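Local structure of PfhB2 (Pasteurella multocida, 6U8T) at the interface of chains A and B. The protein is the YopT-like cysteine protease domain of a Pasteurella toxin and hydrolyses peptide bonds, probably in host proteins. Residues are numbered along the deposited sequence; one frame, centred on the assembly and turned at random. Chains: chain A/B, PfhB2.

Contact 1: the interface of chains A and B. Residues chain A 125, 127, 135, 153-155; chain B 199, 213-216.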
loop_
_atom_site.group_PDB
_atom_site.type_symbol
_atom_site.label_atom_id
_atom_site.label_comp_id
_atom_site.label_asym_id
_atom_site.label_seq_id
_atom_site.Cartn_x
_atom_site.Cartn_y
_atom_site.Cartn_z
ATOM N N GLY A 125 8.290 -16.790 -0.088
ATOM C CA GLY A 125 9.440 -15.998 -0.547
ATOM C C GLY A 125 9.113 -14.522 -0.533
ATOM O O GLY A 125 8.097 -14.136 0.067
ATOM N N VAL A 127 9.357 -10.759 -3.056
ATOM C CA VAL A 127 9.589 -10.058 -4.356
ATOM C C VAL A 127 10.036 -8.626 -4.064
ATOM O O VAL A 127 9.837 -8.179 -2.928
ATOM C CB VAL A 127 8.329 -10.053 -5.236
ATOM C CG1 VAL A 127 7.928 -11.446 -5.679
ATOM C CG2 VAL A 127 7.159 -9.356 -4.558
ATOM N N LEU A 135 10.239 -16.055 -7.031
ATOM C CA LEU A 135 8.809 -16.210 -7.414
ATOM C C LEU A 135 8.729 -16.990 -8.727
ATOM O O LEU A 135 7.930 -17.945 -8.796
ATOM C CB LEU A 135 8.145 -14.836 -7.582
ATOM C CG LEU A 135 6.756 -14.862 -8.222
ATOM C CD1 LEU A 135 5.763 -15.635 -7.375
ATOM C CD2 LEU A 135 6.238 -13.464 -8.455
ATOM N N SER A 153 -0.128 -16.071 -4.445
ATOM C CA SER A 153 -0.431 -14.871 -3.625
ATOM C C SER A 153 0.760 -13.918 -3.666
ATOM O O SER A 153 1.874 -14.376 -3.407
ATOM C CB SER A 153 -0.771 -15.245 -2.216
ATOM O OG SER A 153 -2.004 -15.952 -2.205
ATOM N N ILE A 154 0.527 -12.663 -4.006
ATOM C CA ILE A 154 1.572 -11.614 -4.167
ATOM C C ILE A 154 1.109 -10.404 -3.346
ATOM O O ILE A 154 -0.099 -10.056 -3.396
ATOM C CB ILE A 154 1.771 -11.249 -5.657
ATOM C CG1 ILE A 154 2.227 -12.426 -6.514
ATOM C CG2 ILE A 154 2.709 -10.080 -5.851
ATOM C CD1 ILE A 154 3.674 -12.761 -6.320
ATOM N N ASN A 155 2.025 -9.789 -2.618
ATOM C CA ASN A 155 1.742 -8.566 -1.823
ATOM C C ASN A 155 2.111 -7.376 -2.708
ATOM O O ASN A 155 3.102 -7.465 -3.437
ATOM C CB ASN A 155 2.429 -8.631 -0.453
ATOM C CG ASN A 155 1.553 -9.284 0.603
ATOM O OD1 ASN A 155 1.951 -9.437 1.779
ATOM N ND2 ASN A 155 0.319 -9.586 0.233
ATOM N N TRP B 199 6.218 -7.356 -15.093
ATOM C CA TRP B 199 6.404 -6.975 -13.675
ATOM C C TRP B 199 6.249 -5.466 -13.516
ATOM O O TRP B 199 5.465 -5.073 -12.657
ATOM C CB TRP B 199 7.745 -7.490 -13.170
ATOM C CG TRP B 199 7.886 -7.365 -11.701
ATOM C CD1 TRP B 199 8.883 -6.716 -11.051
ATOM C CD2 TRP B 199 7.008 -7.881 -10.693
ATOM N NE1 TRP B 199 8.694 -6.782 -9.693
ATOM C CE2 TRP B 199 7.553 -7.504 -9.441
ATOM C CE3 TRP B 199 5.842 -8.650 -10.708
ATOM C CZ2 TRP B 199 6.939 -7.832 -8.230
ATOM C CZ3 TRP B 199 5.248 -8.984 -9.505
ATOM C CH2 TRP B 199 5.785 -8.579 -8.288
ATOM N N PHE B 213 5.904 -10.175 0.474
ATOM C CA PHE B 213 5.673 -11.636 0.577
ATOM C C PHE B 213 4.948 -12.123 -0.676
ATOM O O PHE B 213 4.145 -11.404 -1.293
ATOM C CB PHE B 213 4.885 -11.966 1.839
ATOM C CG PHE B 213 5.610 -11.650 3.120
ATOM C CD1 PHE B 213 6.913 -12.082 3.322
ATOM C CD2 PHE B 213 4.993 -10.906 4.120
ATOM C CE1 PHE B 213 7.570 -11.819 4.522
ATOM C CE2 PHE B 213 5.654 -10.653 5.309
ATOM C CZ PHE B 213 6.943 -11.095 5.502
ATOM N N PHE B 214 5.281 -13.336 -1.071
ATOM C CA PHE B 214 4.509 -14.139 -2.047
ATOM C C PHE B 214 4.352 -15.523 -1.433
ATOM O O PHE B 214 5.113 -15.872 -0.537
ATOM C CB PHE B 214 5.203 -14.170 -3.413
ATOM C CG PHE B 214 6.371 -15.121 -3.516
ATOM C CD1 PHE B 214 6.160 -16.485 -3.670
ATOM C CD2 PHE B 214 7.671 -14.644 -3.536
ATOM C CE1 PHE B 214 7.225 -17.355 -3.816
ATOM C CE2 PHE B 214 8.735 -15.513 -3.691
ATOM C CZ PHE B 214 8.511 -16.872 -3.815
ATOM N N ASN B 215 3.365 -16.265 -1.904
ATOM C CA ASN B 215 3.167 -17.675 -1.522
ATOM C C ASN B 215 2.668 -18.442 -2.737
ATOM O O ASN B 215 1.667 -18.033 -3.320
ATOM C CB ASN B 215 2.179 -17.811 -0.367
ATOM C CG ASN B 215 2.433 -19.096 0.380
ATOM O OD1 ASN B 215 3.544 -19.268 0.855
ATOM N ND2 ASN B 215 1.460 -19.997 0.474
ATOM N N VAL B 216 3.335 -19.543 -3.081
ATOM C CA VAL B 216 2.933 -20.399 -4.219
ATOM C C VAL B 216 2.426 -21.717 -3.640
ATOM O O VAL B 216 3.183 -22.358 -2.938
ATOM C CB VAL B 216 4.103 -20.581 -5.206
ATOM C CG1 VAL B 216 3.745 -21.556 -6.323
ATOM C CG2 VAL B 216 4.563 -19.247 -5.767
HETATM O O HOH W 1 6.340 -15.310 2.166
HETATM O O HOH W 2 4.386 -8.084 2.261
#
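B:Phe214 enters chain A as a wedge, its phenyl ring held between two backbone carbons. A:Gly125 CA lies over one face, 3.7 Å from the ring centroid, and on the opposite face A:Leu135 CA approaches toward the rim, 3.7 Å from B:Phe214 CZ. CG stands between the backbone N and the carbonyl carbon (chi1 78°), which swings the ring toward A:Gly125 and A:Leu135. A:Ile154 CD1 closes in on B:Phe214 CB at 3.6 Å, and A:Val127 fills the flank, with CB and CG2 near CZ2 of the B:Trp199 benzo ring, crossing it at a slant. Around this packed side runs a scaffold of antiparallel backbone bonds: B:Phe214 N gives to A:Gly125 O at 3.1 Å. A:Ser153 N gives to B:Asn215 O at 2.9 Å. B:Asn215 N returns a bond to A:Ser153 O at 2.8 Å. The other side is looser and wetter. There B:Phe213 and A:Asn155 lie alongside each other, ring and amide turned 56° apart, and a water joins A:Asn155 OD1 to B:Phe213 N. A second water links the A:Gly125 and B:Phe214 carbonyls. Strand 212-219 of one chain is thereby set between strands 122-127 and 147-155 of the other, tying the two copies into one sheet.

Contact 2: the interface of chains A and B. Residues chain A 16, 164, 175, 177; chain B 38, 41-42, 61-62, 70.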
loop_
_atom_site.group_PDB
_atom_site.type_symbol
_atom_site.label_atom_id
_atom_site.label_comp_id
_atom_site.label_asym_id
_atom_site.label_seq_id
_atom_site.Cartn_x
_atom_site.Cartn_y
_atom_site.Cartn_z
ATOM N N TYR A 16 -11.191 19.542 5.971
ATOM C CA TYR A 16 -11.205 19.662 4.474
ATOM C C TYR A 16 -12.583 19.260 3.981
ATOM O O TYR A 16 -13.100 18.181 4.357
ATOM C CB TYR A 16 -10.193 18.759 3.794
ATOM C CG TYR A 16 -8.773 19.232 3.733
ATOM C CD1 TYR A 16 -7.911 18.966 4.770
ATOM C CD2 TYR A 16 -8.251 19.768 2.565
ATOM C CE1 TYR A 16 -6.579 19.347 4.717
ATOM C CE2 TYR A 16 -6.904 20.114 2.474
ATOM C CZ TYR A 16 -6.070 19.910 3.561
ATOM O OH TYR A 16 -4.748 20.253 3.488
ATOM N N SER A 164 1.712 15.954 9.995
ATOM C CA SER A 164 2.617 16.858 10.746
ATOM C C SER A 164 2.015 17.175 12.116
ATOM O O SER A 164 0.850 16.856 12.386
ATOM C CB SER A 164 2.927 18.055 9.952
ATOM O OG SER A 164 1.719 18.629 9.488
ATOM N N PHE A 175 -1.884 17.604 12.248
ATOM C CA PHE A 175 -2.415 17.981 10.923
ATOM C C PHE A 175 -2.270 16.798 9.962
ATOM O O PHE A 175 -1.139 16.275 9.782
ATOM C CB PHE A 175 -1.742 19.241 10.394
ATOM C CG PHE A 175 -2.141 19.588 8.989
ATOM C CD1 PHE A 175 -3.355 20.190 8.738
ATOM C CD2 PHE A 175 -1.297 19.302 7.932
ATOM C CE1 PHE A 175 -3.722 20.510 7.441
ATOM C CE2 PHE A 175 -1.653 19.655 6.645
ATOM C CZ PHE A 175 -2.869 20.248 6.400
ATOM N N PRO A 177 -3.320 16.225 6.028
ATOM C CA PRO A 177 -3.868 16.842 4.825
ATOM C C PRO A 177 -5.024 16.055 4.198
ATOM O O PRO A 177 -5.693 16.599 3.324
ATOM C CB PRO A 177 -2.740 16.902 3.806
ATOM C CG PRO A 177 -1.476 16.389 4.530
ATOM C CD PRO A 177 -1.882 15.919 5.916
ATOM N N SER B 38 0.489 15.626 -0.010
ATOM C CA SER B 38 0.508 15.480 1.459
ATOM C C SER B 38 1.820 16.042 2.006
ATOM O O SER B 38 1.772 16.878 2.942
ATOM C CB SER B 38 0.266 14.040 1.854
ATOM O OG SER B 38 -1.134 13.733 1.619
ATOM N N THR B 41 1.944 19.852 1.388
ATOM C CA THR B 41 0.983 20.546 2.268
ATOM C C THR B 41 1.527 20.591 3.702
ATOM O O THR B 41 1.462 21.654 4.296
ATOM C CB THR B 41 -0.400 19.892 2.311
ATOM O OG1 THR B 41 -0.916 19.778 0.986
ATOM C CG2 THR B 41 -1.348 20.704 3.189
ATOM N N CYS B 42 2.057 19.474 4.205
ATOM C CA CYS B 42 2.654 19.393 5.548
ATOM C C CYS B 42 3.848 20.358 5.639
ATOM O O CYS B 42 3.956 21.066 6.669
ATOM C CB CYS B 42 3.039 17.963 5.909
ATOM S SG CYS B 42 1.595 16.950 6.302
HETATM N N MSE B 61 -3.526 29.497 6.382
HETATM C CA MSE B 61 -3.595 28.972 5.023
HETATM C C MSE B 61 -5.036 28.652 4.627
HETATM O O MSE B 61 -5.286 28.278 3.476
HETATM C CB MSE B 61 -2.864 27.646 4.841
HETATM C CG MSE B 61 -1.524 27.490 5.492
HETATM SE SE MSE B 61 -0.867 25.722 4.885
HETATM C CE MSE B 61 -2.150 24.259 5.008
ATOM N N TYR B 62 -5.970 28.824 5.570
ATOM C CA TYR B 62 -7.363 28.458 5.404
ATOM C C TYR B 62 -8.165 29.644 4.869
ATOM O O TYR B 62 -7.997 30.753 5.387
ATOM C CB TYR B 62 -7.908 27.912 6.731
ATOM C CG TYR B 62 -7.069 26.779 7.299
ATOM C CD1 TYR B 62 -6.634 25.725 6.496
ATOM C CD2 TYR B 62 -6.695 26.764 8.638
ATOM C CE1 TYR B 62 -5.885 24.683 7.016
ATOM C CE2 TYR B 62 -5.965 25.725 9.178
ATOM C CZ TYR B 62 -5.537 24.698 8.357
ATOM O OH TYR B 62 -4.754 23.706 8.830
ATOM N N LEU B 70 -8.355 25.504 1.360
ATOM C CA LEU B 70 -7.110 26.287 1.510
ATOM C C LEU B 70 -7.260 27.533 0.640
ATOM O O LEU B 70 -8.067 27.508 -0.287
ATOM C CB LEU B 70 -5.905 25.439 1.101
ATOM C CG LEU B 70 -5.690 24.102 1.827
ATOM C CD1 LEU B 70 -4.303 23.567 1.471
ATOM C CD2 LEU B 70 -5.809 24.223 3.347
HETATM O O HOH W 3 -3.878 19.876 0.784
#
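With CG2 anti to the backbone N and OG1 beside it (chi1 -55°), B:Thr41 turns its methyl and its hydroxyl to different neighbours on chain A, and A:Phe175, its CG anti to the backbone N (chi1 174°), brings its ring out to meet the methyl. B:Thr41 CG2 sits at the ring edge, in plane, 3.6 Å from A:Phe175 CZ, the two side chains crossing at about a right angle. The same methyl meets A:Tyr16 tip to tip, 3.4 Å from the phenol OH. A water also bridges the two hydroxyls, A:Tyr16 OH and B:Thr41 OG1, lying 2.9 Å from A:Tyr16 OH. A:Pro177 O lies over one face of the tyrosine ring, toward the rim, and so backs it from within chain A. Beyond the threonine, B:Cys42 SG rests 3.6 Å from A:Pro177 CG, and weak bonds may link it to A:Ser164 OG and to the carbonyl of the engineered B:Ser38 one helical turn back. On the far flank B:Tyr62 slides past A:Phe175 in the opposite direction, B:Tyr62 OH 3.6 Å from A:Phe175 CE1. The contact is mainly apolar and sits where strands 160-168 and 171-176 of chain A, with A:Tyr16 and A:Pro177 from loops beside them, lie against helix 20-51 of chain B.

Contact 3: the interface of chains A and B. Residues chain A 34-35, 38, 41-42, 156; chain B 161-162, 177-178.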
loop_
_atom_site.group_PDB
_atom_site.type_symbol
_atom_site.label_atom_id
_atom_site.label_comp_id
_atom_site.label_asym_id
_atom_site.label_seq_id
_atom_site.Cartn_x
_atom_site.Cartn_y
_atom_site.Cartn_z
ATOM N N GLN A 34 -11.370 -6.515 -4.598
ATOM C CA GLN A 34 -10.776 -7.039 -5.851
ATOM C C GLN A 34 -9.861 -8.247 -5.550
ATOM O O GLN A 34 -9.734 -9.149 -6.392
ATOM C CB GLN A 34 -10.039 -5.921 -6.587
ATOM C CG GLN A 34 -10.040 -6.158 -8.079
ATOM C CD GLN A 34 -11.471 -6.097 -8.588
ATOM O OE1 GLN A 34 -12.165 -5.095 -8.333
ATOM N NE2 GLN A 34 -11.929 -7.168 -9.257
ATOM N N HIS A 35 -9.271 -8.286 -4.361
ATOM C CA HIS A 35 -8.487 -9.451 -3.897
ATOM C C HIS A 35 -9.434 -10.648 -3.791
ATOM O O HIS A 35 -9.066 -11.746 -4.260
ATOM C CB HIS A 35 -7.758 -9.121 -2.587
ATOM C CG HIS A 35 -6.967 -10.255 -2.055
ATOM N ND1 HIS A 35 -6.940 -10.576 -0.709
ATOM C CD2 HIS A 35 -6.240 -11.197 -2.695
ATOM C CE1 HIS A 35 -6.191 -11.653 -0.541
ATOM N NE2 HIS A 35 -5.734 -12.045 -1.732
ATOM N N SER A 38 -10.259 -11.870 -7.273
ATOM C CA SER A 38 -9.038 -12.448 -7.875
ATOM C C SER A 38 -8.791 -13.855 -7.326
ATOM O O SER A 38 -8.581 -14.780 -8.123
ATOM C CB SER A 38 -7.860 -11.540 -7.661
ATOM O OG SER A 38 -8.004 -10.446 -8.548
ATOM N N THR A 41 -11.601 -16.232 -8.392
ATOM C CA THR A 41 -11.504 -16.469 -9.856
ATOM C C THR A 41 -10.357 -17.436 -10.140
ATOM O O THR A 41 -10.593 -18.385 -10.921
ATOM C CB THR A 41 -11.276 -15.203 -10.680
ATOM O OG1 THR A 41 -12.346 -14.307 -10.396
ATOM C CG2 THR A 41 -11.249 -15.509 -12.161
ATOM N N CYS A 42 -9.183 -17.213 -9.538
ATOM C CA CYS A 42 -8.002 -18.107 -9.676
ATOM C C CYS A 42 -8.360 -19.524 -9.182
ATOM O O CYS A 42 -7.993 -20.484 -9.860
ATOM C CB CYS A 42 -6.787 -17.520 -8.968
ATOM S SG CYS A 42 -6.038 -16.154 -9.903
ATOM N N LEU A 156 1.288 -6.347 -2.695
ATOM C CA LEU A 156 1.502 -5.115 -3.501
ATOM C C LEU A 156 2.085 -4.011 -2.589
ATOM O O LEU A 156 1.914 -4.069 -1.358
ATOM C CB LEU A 156 0.166 -4.680 -4.107
ATOM C CG LEU A 156 -0.579 -5.746 -4.908
ATOM C CD1 LEU A 156 -2.008 -5.298 -5.182
ATOM C CD2 LEU A 156 0.140 -6.081 -6.208
ATOM N N HIS B 161 -2.896 -9.585 -4.078
ATOM C CA HIS B 161 -3.393 -10.038 -5.395
ATOM C C HIS B 161 -3.123 -11.536 -5.510
ATOM O O HIS B 161 -2.148 -12.024 -4.896
ATOM C CB HIS B 161 -2.752 -9.219 -6.516
ATOM C CG HIS B 161 -3.331 -9.512 -7.849
ATOM N ND1 HIS B 161 -4.689 -9.547 -8.063
ATOM C CD2 HIS B 161 -2.747 -9.763 -9.038
ATOM C CE1 HIS B 161 -4.929 -9.805 -9.331
ATOM N NE2 HIS B 161 -3.751 -9.938 -9.961
ATOM N N THR B 162 -3.974 -12.227 -6.263
ATOM C CA THR B 162 -3.834 -13.654 -6.603
ATOM C C THR B 162 -3.767 -13.778 -8.121
ATOM O O THR B 162 -4.641 -13.225 -8.800
ATOM C CB THR B 162 -4.986 -14.491 -6.038
ATOM O OG1 THR B 162 -5.126 -14.136 -4.664
ATOM C CG2 THR B 162 -4.768 -15.976 -6.193
ATOM N N PRO B 177 -6.460 -12.468 -13.115
ATOM C CA PRO B 177 -7.848 -12.030 -13.203
ATOM C C PRO B 177 -8.006 -10.522 -13.461
ATOM O O PRO B 177 -9.116 -10.115 -13.734
ATOM C CB PRO B 177 -8.473 -12.356 -11.842
ATOM C CG PRO B 177 -7.453 -13.130 -11.065
ATOM C CD PRO B 177 -6.165 -13.147 -11.857
ATOM N N ASN B 178 -6.908 -9.761 -13.335
ATOM C CA ASN B 178 -6.841 -8.294 -13.595
ATOM C C ASN B 178 -6.602 -8.024 -15.093
ATOM O O ASN B 178 -6.733 -6.850 -15.481
ATOM C CB ASN B 178 -5.710 -7.614 -12.818
ATOM C CG ASN B 178 -6.107 -7.185 -11.422
ATOM O OD1 ASN B 178 -7.243 -7.445 -10.991
ATOM N ND2 ASN B 178 -5.173 -6.551 -10.711
#
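A:Ser38 faces B:His161 across the chain boundary at the active centre of a YopT-type, papain-like cysteine protease. The serine is engineered; the natural residue is the nucleophilic cysteine, and B:His161 is its catalytic histidine. From the base outward, A:Ser38 CB lies 3.8 Å from both B:His161 ND1 and B:Pro177 CG, with the imidazole and the pyrrolidine on adjacent sides. At the tip, OG stands beside its own backbone N, anti to the carbonyl carbon (chi1 -75°), which turns it back along helix 20-49 to give a hydrogen bond to A:Gln34 O at 3.1 Å, tilted 31° from that carbonyl plane. The same OG comes 3.2 Å from B:His161 CE1 and 3.5 Å from ND1, a close approach without a hydrogen bond to the imidazole. B:Asn178 supports the ring from within chain B, its amide ND2 lying 3.5 Å above one face and offset toward the rim. Further along the helix, A:Cys42 CB packs against the methyl B:Thr162 CG2 at 3.8 Å. The hydroxyl of that threonine points elsewhere, toward CD2 and NE2 of A:His35, whose side chain crosses it at a slant with CD2 3.7 Å from B:Thr162 OG1.

Contacts 1 and 3 are neighbours, their C-alpha centres about 13 Å apart, and they adjoin along chain A, where strand 147-155 of contact 1 runs on to A:Leu156 of contact 3. Contact 2 lies about 37 Å from contact 1 and 35 Å from contact 3. Contacts 2 and 3 show overlapping parts of two-fold-related regions: B:Ser38, B:Thr41 and B:Cys42 face A:Pro177 in contact 2, and A:Ser38, A:Thr41 and A:Cys42 face B:Pro177 in contact 3. Each catalytic centre is thus composite, assembled from both chains. This suggests an intertwined, possibly domain-swapped dimer, though the structure alone does not show that it forms in solution.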